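Local coordinates for FAD:protein FMN transferase (Pseudomonas stutzeri ATCC 14405 = CCUG 16156, PDB 5MGY), which probably catalyses the magnesium-dependent transfer of FMN from FAD to a threonine side chain of a target protein, releasing AMP, at residues Pro104-Trp109 with Gln152-Ser157; Asp165-Arg170 with Tyr179-Thr184; Leu187-Arg192 with Ser197-Ala202. All coordinates share one frame; numbering follows the deposited sequence.

Contact 1 is a surface contact, in which a short helix meets the loop carrying a magnesium ligand; contact 2 is fully buried and contact 3 partly so. Contact 1 lies across the chain's centre from the other two, its centre about 26 Å from that of contact 2 and 33 Å from that of contact 3. Contacts 2 and 3 meet through neighbouring strands 179-183 and 186-190 of the large antiparallel sheet: 165-170 packs on one strand, while 197-202 lies against the other. The chemistry follows this placement. Contact 2 is almost wholly aliphatic and aromatic, contact 3 runs from apolar to polar along its length, and contact 1 mixes thin carbon packing with acid and amide groups.

Contact 1 (Pro104-Trp109 with Gln152-Ser157); sequences PLLNLW and QLDFNS. With MG (magnesium ion), chain I.
Short helix 103-108 rests, through P104 and L106, against Q152 and D154 in the loop that leads to the magnesium site. Only 179 Å² is buried between 104-109 and 152-157, and no hydrogen bond joins them. At one end the P104 ring meets the aliphatic part of Q152, with P104 CD 3.9 Å from Q152 CB; the two side chains run obliquely to each other. P104 CG also approaches the amide oxygen, 3.9 Å from Q152 OE1. With an alanine here, ring atoms CG and CD are gone, and the Q152 chain would probably lose the carbon surface that limits its movement on this side.

At the other end L106 CD1 comes within 3.6 Å of D154 OD1, the side chains meeting at about a right angle. With CG anti to the backbone N (chi1 -170°), D154 turns its carboxylate toward this leucine methyl. E103 OE1 also lies near D154 OD1, a like-charge approach that would probably disfavour ionisation of both acids. The other oxygen closes an Asx turn, D154 OD2 accepting from N156 N at 2.8 Å with an N-H...O angle of 159°. Just beyond, S157 O binds the magnesium ion at 2.4 Å, alongside D271 and T275. Between the two segments the contact is carbon packing, while the loop's polar hold comes from its own Asx turn, N66 and the L100 backbone.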
ATOM      1  N   PRO A 104      -0.976   0.852 -18.310  1.00 52.31           N
ATOM      2  CA  PRO A 104      -0.708   1.518 -19.579  1.00 51.70           C
ATOM      3  C   PRO A 104      -0.403   2.984 -19.442  1.00 52.66           C
ATOM      4  O   PRO A 104       0.365   3.495 -20.242  1.00 58.00           O
ATOM      5  CB  PRO A 104      -1.997   1.326 -20.364  1.00 54.53           C
ATOM      6  CG  PRO A 104      -2.656   0.128 -19.728  1.00 56.96           C
ATOM      7  CD  PRO A 104      -2.346   0.308 -18.269  1.00 54.27           C
ATOM      8  N   LEU A 105      -0.967   3.675 -18.461  1.00 50.71           N
ATOM      9  CA  LEU A 105      -0.611   5.078 -18.298  1.00 52.34           C
ATOM     10  C   LEU A 105       0.721   5.157 -17.581  1.00 56.21           C
ATOM     11  O   LEU A 105       1.511   6.068 -17.835  1.00 66.65           O
ATOM     12  CB  LEU A 105      -1.672   5.848 -17.533  1.00 49.28           C
ATOM     13  CG  LEU A 105      -3.006   6.007 -18.217  1.00 45.21           C
ATOM     14  CD1 LEU A 105      -4.046   6.398 -17.181  1.00 44.88           C
ATOM     15  CD2 LEU A 105      -2.903   7.055 -19.287  1.00 46.44           C
ATOM     16  N   LEU A 106       0.988   4.211 -16.693  1.00 57.21           N
ATOM     17  CA  LEU A 106       2.315   4.165 -16.053  1.00 66.53           C
ATOM     18  C   LEU A 106       3.428   3.928 -17.104  1.00 72.71           C
ATOM     19  O   LEU A 106       4.361   4.724 -17.195  1.00 84.76           O
ATOM     20  CB  LEU A 106       2.411   3.102 -14.910  1.00 66.08           C
ATOM     21  CG  LEU A 106       1.616   3.232 -13.599  1.00 64.17           C
ATOM     22  CD1 LEU A 106       1.761   1.951 -12.752  1.00 59.05           C
ATOM     23  CD2 LEU A 106       2.003   4.498 -12.832  1.00 61.66           C
ATOM     24  N   ASN A 107       3.325   2.861 -17.904  1.00 70.80           N
ATOM     25  CA  ASN A 107       4.295   2.617 -18.986  1.00 66.12           C
ATOM     26  C   ASN A 107       4.373   3.743 -19.999  1.00 63.19           C
ATOM     27  O   ASN A 107       5.427   3.979 -20.541  1.00 64.37           O
ATOM     28  CB  ASN A 107       4.029   1.288 -19.680  1.00 67.53           C
ATOM     29  CG  ASN A 107       4.404   0.085 -18.799  1.00 72.90           C
ATOM     30  OD1 ASN A 107       5.275   0.165 -17.934  1.00 75.41           O
ATOM     31  ND2 ASN A 107       3.744  -1.040 -19.019  1.00 72.95           N
ATOM     32  N   LEU A 108       3.282   4.475 -20.197  1.00 59.97           N
ATOM     33  CA  LEU A 108       3.323   5.655 -21.027  1.00 62.32           C
ATOM     34  C   LEU A 108       4.133   6.767 -20.408  1.00 64.04           C
ATOM     35  O   LEU A 108       4.915   7.398 -21.093  1.00 68.79           O
ATOM     36  CB  LEU A 108       1.936   6.179 -21.309  1.00 61.11           C
ATOM     37  CG  LEU A 108       1.955   7.329 -22.294  1.00 64.49           C
ATOM     38  CD1 LEU A 108       2.408   6.801 -23.643  1.00 65.08           C
ATOM     39  CD2 LEU A 108       0.588   7.997 -22.371  1.00 66.17           C
ATOM     40  N   TRP A 109       3.929   7.041 -19.130  1.00 62.25           N
ATOM     41  CA  TRP A 109       4.645   8.148 -18.511  1.00 65.71           C
ATOM     42  C   TRP A 109       6.052   7.716 -17.993  1.00 65.17           C
ATOM     43  O   TRP A 109       6.674   8.461 -17.237  1.00 69.85           O
ATOM     44  CB  TRP A 109       3.785   8.814 -17.399  1.00 66.20           C
ATOM     45  CG  TRP A 109       2.585   9.711 -17.847  1.00 60.92           C
ATOM     46  CD1 TRP A 109       1.288   9.327 -18.004  1.00 58.07           C
ATOM     47  CD2 TRP A 109       2.601  11.112 -18.090  1.00 59.67           C
ATOM     48  NE1 TRP A 109       0.500  10.384 -18.363  1.00 57.69           N
ATOM     49  CE2 TRP A 109       1.279  11.500 -18.435  1.00 59.86           C
ATOM     50  CE3 TRP A 109       3.592  12.084 -18.040  1.00 61.41           C
ATOM     51  CZ2 TRP A 109       0.927  12.827 -18.747  1.00 62.13           C
ATOM     52  CZ3 TRP A 109       3.256  13.406 -18.390  1.00 61.51           C
ATOM     53  CH2 TRP A 109       1.926  13.759 -18.732  1.00 63.41           C
ATOM     54  N   GLN A 152      -4.239  -3.710 -18.418  1.00 37.99           N
ATOM     55  CA  GLN A 152      -3.039  -4.152 -17.754  1.00 40.62           C
ATOM     56  C   GLN A 152      -3.116  -3.781 -16.267  1.00 36.33           C
ATOM     57  O   GLN A 152      -3.276  -2.608 -15.910  1.00 35.60           O
ATOM     58  CB  GLN A 152      -1.860  -3.577 -18.473  1.00 44.32           C
ATOM     59  CG  GLN A 152      -1.909  -3.941 -19.933  1.00 48.42           C
ATOM     60  CD  GLN A 152      -0.543  -3.775 -20.576  1.00 53.63           C
ATOM     61  OE1 GLN A 152      -0.055  -2.650 -20.766  1.00 52.26           O
ATOM     62  NE2 GLN A 152       0.105  -4.904 -20.884  1.00 59.30           N
ATOM     63  N   LEU A 153      -3.048  -4.813 -15.430  1.00 32.67           N
ATOM     64  CA  LEU A 153      -3.128  -4.666 -14.008  1.00 30.60           C
ATOM     65  C   LEU A 153      -1.807  -4.387 -13.366  1.00 30.67           C
ATOM     66  O   LEU A 153      -0.757  -4.701 -13.914  1.00 31.91           O
ATOM     67  CB  LEU A 153      -3.727  -5.913 -13.408  1.00 30.96           C
ATOM     68  CG  LEU A 153      -5.121  -6.278 -13.961  1.00 30.68           C
ATOM     69  CD1 LEU A 153      -5.753  -7.416 -13.168  1.00 31.14           C
ATOM     70  CD2 LEU A 153      -6.031  -5.080 -13.996  1.00 29.42           C
ATOM     71  N   ASP A 154      -1.882  -3.719 -12.223  1.00 32.46           N
ATOM     72  CA  ASP A 154      -0.727  -3.413 -11.349  1.00 34.89           C
ATOM     73  C   ASP A 154      -1.241  -3.392  -9.896  1.00 34.41           C
ATOM     74  O   ASP A 154      -2.183  -2.676  -9.558  1.00 34.39           O
ATOM     75  CB  ASP A 154      -0.076  -2.057 -11.688  1.00 36.74           C
ATOM     76  CG  ASP A 154       1.265  -1.839 -10.967  1.00 38.64           C
ATOM     77  OD1 ASP A 154       2.304  -1.446 -11.589  1.00 42.44           O
ATOM     78  OD2 ASP A 154       1.293  -2.099  -9.766  1.00 38.92           O
ATOM     79  N   PHE A 155      -0.591  -4.151  -9.038  1.00 33.67           N
ATOM     80  CA  PHE A 155      -1.099  -4.376  -7.731  1.00 34.33           C
ATOM     81  C   PHE A 155      -0.315  -3.620  -6.670  1.00 33.70           C
ATOM     82  O   PHE A 155      -0.557  -3.811  -5.473  1.00 35.61           O
ATOM     83  CB  PHE A 155      -1.104  -5.918  -7.452  1.00 37.68           C
ATOM     84  CG  PHE A 155      -2.236  -6.640  -8.141  1.00 37.34           C
ATOM     85  CD1 PHE A 155      -3.555  -6.509  -7.691  1.00 36.37           C
ATOM     86  CD2 PHE A 155      -1.983  -7.412  -9.246  1.00 37.38           C
ATOM     87  CE1 PHE A 155      -4.588  -7.130  -8.360  1.00 37.83           C
ATOM     88  CE2 PHE A 155      -3.008  -8.042  -9.916  1.00 38.55           C
ATOM     89  CZ  PHE A 155      -4.320  -7.897  -9.483  1.00 38.72           C
ATOM     90  N   ASN A 156       0.602  -2.749  -7.090  1.00 33.79           N
ATOM     91  CA  ASN A 156       1.609  -2.162  -6.185  1.00 32.22           C
ATOM     92  C   ASN A 156       0.973  -1.291  -5.138  1.00 31.93           C
ATOM     93  O   ASN A 156       1.469  -1.214  -4.059  1.00 34.11           O
ATOM     94  CB  ASN A 156       2.713  -1.371  -6.923  1.00 31.80           C
ATOM     95  CG  ASN A 156       4.037  -2.135  -7.080  1.00 31.53           C
ATOM     96  OD1 ASN A 156       4.429  -2.949  -6.258  1.00 32.56           O
ATOM     97  ND2 ASN A 156       4.753  -1.798  -8.107  1.00 31.74           N
ATOM     98  N   SER A 157      -0.166  -0.697  -5.412  1.00 34.81           N
ATOM     99  CA  SER A 157      -0.787   0.214  -4.461  1.00 35.44           C
ATOM    100  C   SER A 157      -1.302  -0.514  -3.212  1.00 33.77           C
ATOM    101  O   SER A 157      -1.371   0.120  -2.122  1.00 34.81           O
ATOM    102  CB  SER A 157      -1.894   1.030  -5.145  1.00 36.07           C
ATOM    103  OG  SER A 157      -2.902   0.178  -5.594  1.00 39.33           O
TER
HETATM  104 MG    MG I 401       0.108   1.888  -1.659  1.00 51.00          MG

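Contact 2 (Asp165-Arg170 with Tyr179-Thr184); sequences DLVIDR and YLVEIT
Helix 165-170 runs over strand 179-183 with their axes 9.1 Å apart at closest and their directions 149° apart, which brings I168 CA within 7.5 Å of V181 CA. V167 and I168 point from the helix toward the strand; Y179, V181 and I183 point back from it. I168 touches most. Its CD1 lies 3.3 Å from Y179 CE1, approaching the ring obliquely, and its other branch, CG2, is directed at the hydroxyl end of the same ring, 3.5 Å from Y179 CZ. The two side chains cross at about a right angle, and the isoleucine lies along the CE1, CZ and OH side of the phenol. The ring reaches back over the helix because Y179 CG sits between its backbone N and carbonyl carbon (chi1 57°).

Strand 179-183 belongs to the large antiparallel sheet, between strands 21-28 and 186-190, and the helix leads into it through a short connection, covering one face. On that face I168 CG1 is 3.9 Å from V181 CG2, these side chains sliding past each other in opposite directions. V167 uses both methyls: CG1 meets V181 CG1 at 3.9 Å, while CG2 lies 4.1 Å from I183 CD1. V167 therefore bridges two successive inward-facing residues of the strand. V167 also packs on V42 and I45 of helix 35-53, and I183 on A163 and V164 farther back along its own covering helix. The hydroxyl of Y179 makes a weak hydrogen bond to E190 OE2 on the neighbouring strand.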
ATOM      1  N   ASP A 165      -0.587  -8.593   5.976  1.00 30.58           N
ATOM      2  CA  ASP A 165      -1.745  -9.280   6.517  1.00 29.65           C
ATOM      3  C   ASP A 165      -1.494 -10.779   6.390  1.00 31.60           C
ATOM      4  O   ASP A 165      -1.694 -11.488   7.380  1.00 35.66           O
ATOM      5  CB  ASP A 165      -3.077  -8.873   5.870  1.00 27.75           C
ATOM      6  CG  ASP A 165      -3.566  -7.472   6.264  1.00 28.21           C
ATOM      7  OD1 ASP A 165      -3.221  -6.959   7.364  1.00 29.53           O
ATOM      8  OD2 ASP A 165      -4.362  -6.857   5.481  1.00 27.95           O
ATOM      9  N   LEU A 166      -1.003 -11.241   5.235  1.00 29.91           N
ATOM     10  CA  LEU A 166      -0.701 -12.668   5.070  1.00 30.74           C
ATOM     11  C   LEU A 166       0.344 -13.184   6.060  1.00 30.46           C
ATOM     12  O   LEU A 166       0.161 -14.243   6.647  1.00 31.93           O
ATOM     13  CB  LEU A 166      -0.302 -13.037   3.628  1.00 29.38           C
ATOM     14  CG  LEU A 166      -1.418 -12.922   2.561  1.00 30.36           C
ATOM     15  CD1 LEU A 166      -0.778 -13.069   1.161  1.00 30.53           C
ATOM     16  CD2 LEU A 166      -2.628 -13.855   2.805  1.00 27.97           C
ATOM     17  N   VAL A 167       1.415 -12.440   6.256  1.00 30.95           N
ATOM     18  CA  VAL A 167       2.412 -12.833   7.218  1.00 33.62           C
ATOM     19  C   VAL A 167       1.792 -12.933   8.608  1.00 35.73           C
ATOM     20  O   VAL A 167       2.023 -13.878   9.304  1.00 37.95           O
ATOM     21  CB  VAL A 167       3.620 -11.887   7.208  1.00 33.55           C
ATOM     22  CG1 VAL A 167       4.533 -12.145   8.409  1.00 33.67           C
ATOM     23  CG2 VAL A 167       4.383 -12.083   5.910  1.00 32.95           C
ATOM     24  N   ILE A 168       0.966 -11.980   8.986  1.00 39.69           N
ATOM     25  CA  ILE A 168       0.277 -12.057  10.276  1.00 40.84           C
ATOM     26  C   ILE A 168      -0.684 -13.264  10.404  1.00 40.80           C
ATOM     27  O   ILE A 168      -0.783 -13.858  11.454  1.00 44.73           O
ATOM     28  CB  ILE A 168      -0.415 -10.726  10.604  1.00 41.10           C
ATOM     29  CG1 ILE A 168       0.652  -9.682  10.922  1.00 41.86           C
ATOM     30  CG2 ILE A 168      -1.363 -10.849  11.797  1.00 40.95           C
ATOM     31  CD1 ILE A 168       0.122  -8.255  11.063  1.00 42.56           C
ATOM     32  N   ASP A 169      -1.406 -13.637   9.376  1.00 42.98           N
ATOM     33  CA  ASP A 169      -2.255 -14.819   9.505  1.00 46.08           C
ATOM     34  C   ASP A 169      -1.386 -16.034   9.869  1.00 45.99           C
ATOM     35  O   ASP A 169      -1.795 -16.873  10.675  1.00 44.25           O
ATOM     36  CB  ASP A 169      -3.077 -15.076   8.232  1.00 46.35           C
ATOM     37  CG  ASP A 169      -4.127 -13.967   7.963  1.00 50.83           C
ATOM     38  OD1 ASP A 169      -4.487 -13.190   8.880  1.00 56.69           O
ATOM     39  OD2 ASP A 169      -4.606 -13.841   6.807  1.00 53.77           O
ATOM     40  N   ARG A 170      -0.186 -16.089   9.293  1.00 46.95           N
ATOM     41  CA  ARG A 170       0.731 -17.202   9.502  1.00 50.84           C
ATOM     42  C   ARG A 170       1.393 -17.257  10.827  1.00 49.60           C
ATOM     43  O   ARG A 170       1.623 -18.349  11.318  1.00 52.28           O
ATOM     44  CB  ARG A 170       1.850 -17.232   8.479  1.00 54.43           C
ATOM     45  CG  ARG A 170       1.423 -17.897   7.184  1.00 62.83           C
ATOM     46  CD  ARG A 170       0.909 -19.328   7.341  1.00 66.06           C
ATOM     47  NE  ARG A 170       1.915 -20.271   7.855  1.00 67.99           N
ATOM     48  CZ  ARG A 170       1.634 -21.512   8.281  1.00 68.81           C
ATOM     49  NH1 ARG A 170       0.363 -21.933   8.295  1.00 69.99           N
ATOM     50  NH2 ARG A 170       2.609 -22.323   8.719  1.00 62.32           N
ATOM     51  N   TYR A 179       3.538  -9.206  18.051  1.00 42.56           N
ATOM     52  CA  TYR A 179       4.395  -9.063  16.842  1.00 44.47           C
ATOM     53  C   TYR A 179       4.327  -7.633  16.239  1.00 46.77           C
ATOM     54  O   TYR A 179       3.363  -6.894  16.487  1.00 50.02           O
ATOM     55  CB  TYR A 179       3.975 -10.089  15.774  1.00 42.97           C
ATOM     56  CG  TYR A 179       2.552  -9.947  15.432  1.00 43.02           C
ATOM     57  CD1 TYR A 179       2.151  -8.954  14.578  1.00 45.67           C
ATOM     58  CD2 TYR A 179       1.576 -10.772  16.000  1.00 46.09           C
ATOM     59  CE1 TYR A 179       0.803  -8.744  14.284  1.00 50.04           C
ATOM     60  CE2 TYR A 179       0.211 -10.590  15.703  1.00 48.25           C
ATOM     61  CZ  TYR A 179      -0.177  -9.552  14.836  1.00 50.87           C
ATOM     62  OH  TYR A 179      -1.517  -9.276  14.496  1.00 56.56           O
ATOM     63  N   LEU A 180       5.335  -7.259  15.463  1.00 46.13           N
ATOM     64  CA  LEU A 180       5.325  -6.037  14.654  1.00 45.78           C
ATOM     65  C   LEU A 180       5.924  -6.462  13.352  1.00 41.38           C
ATOM     66  O   LEU A 180       7.083  -6.822  13.351  1.00 40.14           O
ATOM     67  CB  LEU A 180       6.221  -4.930  15.262  1.00 49.75           C
ATOM     68  CG  LEU A 180       6.705  -3.762  14.345  1.00 48.38           C
ATOM     69  CD1 LEU A 180       5.531  -2.969  13.858  1.00 49.66           C
ATOM     70  CD2 LEU A 180       7.611  -2.787  15.060  1.00 47.87           C
ATOM     71  N   VAL A 181       5.160  -6.406  12.270  1.00 36.93           N
ATOM     72  CA  VAL A 181       5.620  -6.880  10.962  1.00 37.53           C
ATOM     73  C   VAL A 181       5.721  -5.686  10.032  1.00 40.60           C
ATOM     74  O   VAL A 181       4.728  -5.053   9.830  1.00 41.30           O
ATOM     75  CB  VAL A 181       4.575  -7.818  10.385  1.00 35.58           C
ATOM     76  CG1 VAL A 181       4.967  -8.356   9.076  1.00 35.95           C
ATOM     77  CG2 VAL A 181       4.478  -9.041  11.184  1.00 35.02           C
ATOM     78  N   GLU A 182       6.870  -5.386   9.434  1.00 43.21           N
ATOM     79  CA  GLU A 182       6.955  -4.269   8.501  1.00 45.78           C
ATOM     80  C   GLU A 182       7.484  -4.712   7.133  1.00 43.68           C
ATOM     81  O   GLU A 182       8.563  -5.274   7.069  1.00 43.26           O
ATOM     82  CB  GLU A 182       7.800  -3.152   9.114  1.00 52.96           C
ATOM     83  CG  GLU A 182       8.291  -2.045   8.142  1.00 59.93           C
ATOM     84  CD  GLU A 182       9.725  -2.281   7.582  1.00 71.69           C
ATOM     85  OE1 GLU A 182      10.024  -2.077   6.401  1.00 80.75           O
ATOM     86  OE2 GLU A 182      10.638  -2.703   8.292  1.00 75.43           O
ATOM     87  N   ILE A 183       6.741  -4.449   6.049  1.00 41.46           N
ATOM     88  CA  ILE A 183       7.173  -4.836   4.696  1.00 41.67           C
ATOM     89  C   ILE A 183       7.176  -3.562   3.889  1.00 43.63           C
ATOM     90  O   ILE A 183       6.130  -3.008   3.664  1.00 41.50           O
ATOM     91  CB  ILE A 183       6.273  -5.918   4.090  1.00 39.70           C
ATOM     92  CG1 ILE A 183       6.324  -7.163   5.000  1.00 41.46           C
ATOM     93  CG2 ILE A 183       6.704  -6.274   2.664  1.00 39.18           C
ATOM     94  CD1 ILE A 183       5.299  -8.241   4.688  1.00 43.35           C
ATOM     95  N   THR A 184       8.370  -3.074   3.508  1.00 49.22           N
ATOM     96  CA  THR A 184       8.561  -1.842   2.667  1.00 46.95           C
ATOM     97  C   THR A 184       7.727  -0.695   3.134  1.00 47.28           C
ATOM     98  O   THR A 184       7.095  -0.008   2.332  1.00 53.72           O
ATOM     99  CB  THR A 184       8.267  -2.020   1.159  1.00 45.30           C
ATOM    100  OG1 THR A 184       6.864  -2.017   0.923  1.00 45.16           O
ATOM    101  CG2 THR A 184       8.838  -3.304   0.645  1.00 50.82           C
TER

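Contact 3 (Leu187-Arg192 with Ser197-Ala202); sequences LKAEGR and SPWRIA
W199 packs its CB against A189 CB, 3.6 Å away, and sends its indole toward the end of strand 187-190. CG lies anti to the carbonyl carbon (chi1 -59°), which brings the pyrrole edge to the backbone: E190 O is near the ring plane, 3.0 Å from W199 NE1, and G191 O is 3.4 Å from W199 CD1. Toward the other end of the contact, L187 and I201 meet tip to tip, L187 CD2 being 3.7 Å from I201 CD1. R192 runs extended alongside S197 and P198. Its CB lies 3.4 Å from S197 O, and its guanidinium lies against the proline ring, with R192 NH1 3.5 Å from P198 CB.

The two strands run in nearly opposite directions, 152° apart, yet belong to different sheets: 187-190 to the large antiparallel one, 199-202 to a two-stranded antiparallel sheet with 213-219. With axes 7.7 Å apart at closest, they meet through side chains on facing surfaces, L187 and A189 against W199 and I201. G191 opens the connecting loop with a positive phi (73°), a conformation that glycine adopts readily.

Farther out, S178 OG takes the hydrogen bond of W199 NE1, and L180 on the adjacent strand touches the tryptophan. L187 also packs on L219, and I201 on V217, both in strand 213-219. E190, pointing away from this interface, forms a salt bridge with K172, and R192 NH1 bonds weakly to G196 O.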
ATOM      1  N   LEU A 187       3.035  -1.594   7.722  1.00 38.88           N
ATOM      2  CA  LEU A 187       3.183  -2.404   8.887  1.00 37.84           C
ATOM      3  C   LEU A 187       1.960  -2.526   9.725  1.00 35.45           C
ATOM      4  O   LEU A 187       1.016  -1.760   9.615  1.00 32.74           O
ATOM      5  CB  LEU A 187       4.333  -1.909   9.734  1.00 43.54           C
ATOM      6  CG  LEU A 187       4.353  -0.553  10.427  1.00 49.94           C
ATOM      7  CD1 LEU A 187       3.453  -0.501  11.668  1.00 51.69           C
ATOM      8  CD2 LEU A 187       5.804  -0.232  10.836  1.00 51.24           C
ATOM      9  N   LYS A 188       2.014  -3.527  10.597  1.00 33.92           N
ATOM     10  CA  LYS A 188       0.987  -3.757  11.583  1.00 32.27           C
ATOM     11  C   LYS A 188       1.583  -4.417  12.844  1.00 35.15           C
ATOM     12  O   LYS A 188       2.535  -5.185  12.789  1.00 35.57           O
ATOM     13  CB  LYS A 188      -0.121  -4.574  10.958  1.00 29.86           C
ATOM     14  CG  LYS A 188      -1.241  -4.914  11.895  1.00 28.63           C
ATOM     15  CD  LYS A 188      -2.427  -5.575  11.201  1.00 27.91           C
ATOM     16  CE  LYS A 188      -3.437  -5.984  12.276  1.00 27.78           C
ATOM     17  NZ  LYS A 188      -4.595  -6.811  11.917  1.00 26.43           N
ATOM     18  N   ALA A 189       1.019  -4.099  13.987  1.00 37.75           N
ATOM     19  CA  ALA A 189       1.453  -4.720  15.192  1.00 41.70           C
ATOM     20  C   ALA A 189       0.287  -5.052  16.072  1.00 41.94           C
ATOM     21  O   ALA A 189      -0.774  -4.426  15.978  1.00 38.59           O
ATOM     22  CB  ALA A 189       2.423  -3.797  15.930  1.00 46.75           C
ATOM     23  N   GLU A 190       0.529  -6.017  16.962  1.00 44.62           N
ATOM     24  CA  GLU A 190      -0.479  -6.478  17.930  1.00 45.65           C
ATOM     25  C   GLU A 190       0.158  -7.036  19.178  1.00 45.89           C
ATOM     26  O   GLU A 190       1.330  -7.346  19.189  1.00 47.51           O
ATOM     27  CB  GLU A 190      -1.329  -7.538  17.296  1.00 46.31           C
ATOM     28  CG  GLU A 190      -2.566  -7.889  18.064  1.00 46.62           C
ATOM     29  CD  GLU A 190      -3.666  -8.364  17.172  1.00 50.13           C
ATOM     30  OE1 GLU A 190      -4.726  -8.647  17.740  1.00 55.35           O
ATOM     31  OE2 GLU A 190      -3.485  -8.476  15.919  1.00 55.73           O
ATOM     32  N   GLY A 191      -0.621  -7.105  20.244  1.00 47.76           N
ATOM     33  CA  GLY A 191      -0.127  -7.525  21.526  1.00 48.77           C
ATOM     34  C   GLY A 191       0.750  -6.497  22.200  1.00 49.51           C
ATOM     35  O   GLY A 191       0.762  -5.314  21.833  1.00 42.17           O
ATOM     36  N   ARG A 192       1.477  -6.989  23.204  1.00 53.94           N
ATOM     37  CA  ARG A 192       2.411  -6.189  23.967  1.00 58.63           C
ATOM     38  C   ARG A 192       3.717  -6.910  24.093  1.00 52.57           C
ATOM     39  O   ARG A 192       3.756  -8.084  23.945  1.00 51.86           O
ATOM     40  CB  ARG A 192       1.800  -5.869  25.335  1.00 69.02           C
ATOM     41  CG  ARG A 192       0.598  -4.915  25.205  1.00 78.09           C
ATOM     42  CD  ARG A 192      -0.022  -4.546  26.530  1.00 85.54           C
ATOM     43  NE  ARG A 192      -0.853  -3.346  26.474  1.00 90.18           N
ATOM     44  CZ  ARG A 192      -0.400  -2.083  26.485  1.00108.19           C
ATOM     45  NH1 ARG A 192       0.906  -1.813  26.490  1.00119.20           N
ATOM     46  NH2 ARG A 192      -1.261  -1.064  26.473  1.00111.93           N
ATOM     47  N   SER A 197       5.042  -3.242  27.733  1.00 53.38           N
ATOM     48  CA  SER A 197       4.981  -2.088  26.836  1.00 53.57           C
ATOM     49  C   SER A 197       4.256  -2.358  25.504  1.00 52.04           C
ATOM     50  O   SER A 197       4.144  -3.481  25.097  1.00 47.56           O
ATOM     51  CB  SER A 197       6.385  -1.499  26.617  1.00 55.94           C
ATOM     52  OG  SER A 197       7.052  -2.017  25.527  1.00 62.66           O
ATOM     53  N   PRO A 198       3.772  -1.330  24.826  1.00 51.73           N
ATOM     54  CA  PRO A 198       3.203  -1.502  23.533  1.00 50.81           C
ATOM     55  C   PRO A 198       4.211  -1.302  22.389  1.00 47.19           C
ATOM     56  O   PRO A 198       5.323  -0.730  22.542  1.00 47.31           O
ATOM     57  CB  PRO A 198       2.173  -0.392  23.499  1.00 51.45           C
ATOM     58  CG  PRO A 198       2.902   0.753  24.143  1.00 53.82           C
ATOM     59  CD  PRO A 198       3.699   0.061  25.214  1.00 51.99           C
ATOM     60  N   TRP A 199       3.760  -1.782  21.236  1.00 45.47           N
ATOM     61  CA  TRP A 199       4.403  -1.491  19.976  1.00 45.06           C
ATOM     62  C   TRP A 199       4.058  -0.036  19.535  1.00 45.42           C
ATOM     63  O   TRP A 199       2.910   0.401  19.535  1.00 39.95           O
ATOM     64  CB  TRP A 199       3.935  -2.489  18.926  1.00 42.60           C
ATOM     65  CG  TRP A 199       4.226  -3.940  19.257  1.00 39.26           C
ATOM     66  CD1 TRP A 199       3.308  -4.878  19.639  1.00 36.63           C
ATOM     67  CD2 TRP A 199       5.486  -4.612  19.165  1.00 35.19           C
ATOM     68  NE1 TRP A 199       3.919  -6.077  19.817  1.00 35.84           N
ATOM     69  CE2 TRP A 199       5.254  -5.953  19.518  1.00 35.93           C
ATOM     70  CE3 TRP A 199       6.766  -4.224  18.755  1.00 35.92           C
ATOM     71  CZ2 TRP A 199       6.270  -6.915  19.534  1.00 35.26           C
ATOM     72  CZ3 TRP A 199       7.778  -5.164  18.772  1.00 36.77           C
ATOM     73  CH2 TRP A 199       7.526  -6.502  19.185  1.00 35.73           C
ATOM     74  N   ARG A 200       5.076   0.704  19.144  1.00 50.94           N
ATOM     75  CA  ARG A 200       4.897   2.073  18.753  1.00 56.03           C
ATOM     76  C   ARG A 200       5.507   2.386  17.412  1.00 55.71           C
ATOM     77  O   ARG A 200       6.607   1.889  17.069  1.00 57.51           O
ATOM     78  CB  ARG A 200       5.602   2.938  19.771  1.00 66.80           C
ATOM     79  CG  ARG A 200       5.208   2.689  21.220  1.00 69.09           C
ATOM     80  CD  ARG A 200       5.893   3.726  22.080  1.00 73.56           C
ATOM     81  NE  ARG A 200       4.927   4.276  23.015  1.00 77.80           N
ATOM     82  CZ  ARG A 200       4.974   4.099  24.326  1.00 83.25           C
ATOM     83  NH1 ARG A 200       5.951   3.370  24.889  1.00 86.50           N
ATOM     84  NH2 ARG A 200       4.019   4.626  25.078  1.00 80.35           N
ATOM     85  N   ILE A 201       4.814   3.218  16.654  1.00 56.71           N
ATOM     86  CA  ILE A 201       5.382   3.746  15.437  1.00 61.18           C
ATOM     87  C   ILE A 201       5.409   5.289  15.603  1.00 59.35           C
ATOM     88  O   ILE A 201       4.684   5.891  16.433  1.00 45.55           O
ATOM     89  CB  ILE A 201       4.621   3.192  14.179  1.00 67.70           C
ATOM     90  CG1 ILE A 201       5.379   3.396  12.843  1.00 80.26           C
ATOM     91  CG2 ILE A 201       3.253   3.838  14.025  1.00 66.06           C
ATOM     92  CD1 ILE A 201       6.797   2.833  12.723  1.00 83.87           C
ATOM     93  N   ALA A 202       6.291   5.907  14.816  1.00 63.15           N
ATOM     94  CA  ALA A 202       6.353   7.367  14.644  1.00 63.32           C
ATOM     95  C   ALA A 202       5.841   7.796  13.260  1.00 59.85           C
ATOM     96  O   ALA A 202       6.307   7.278  12.235  1.00 61.40           O
ATOM     97  CB  ALA A 202       7.797   7.824  14.796  1.00 69.46           C
TER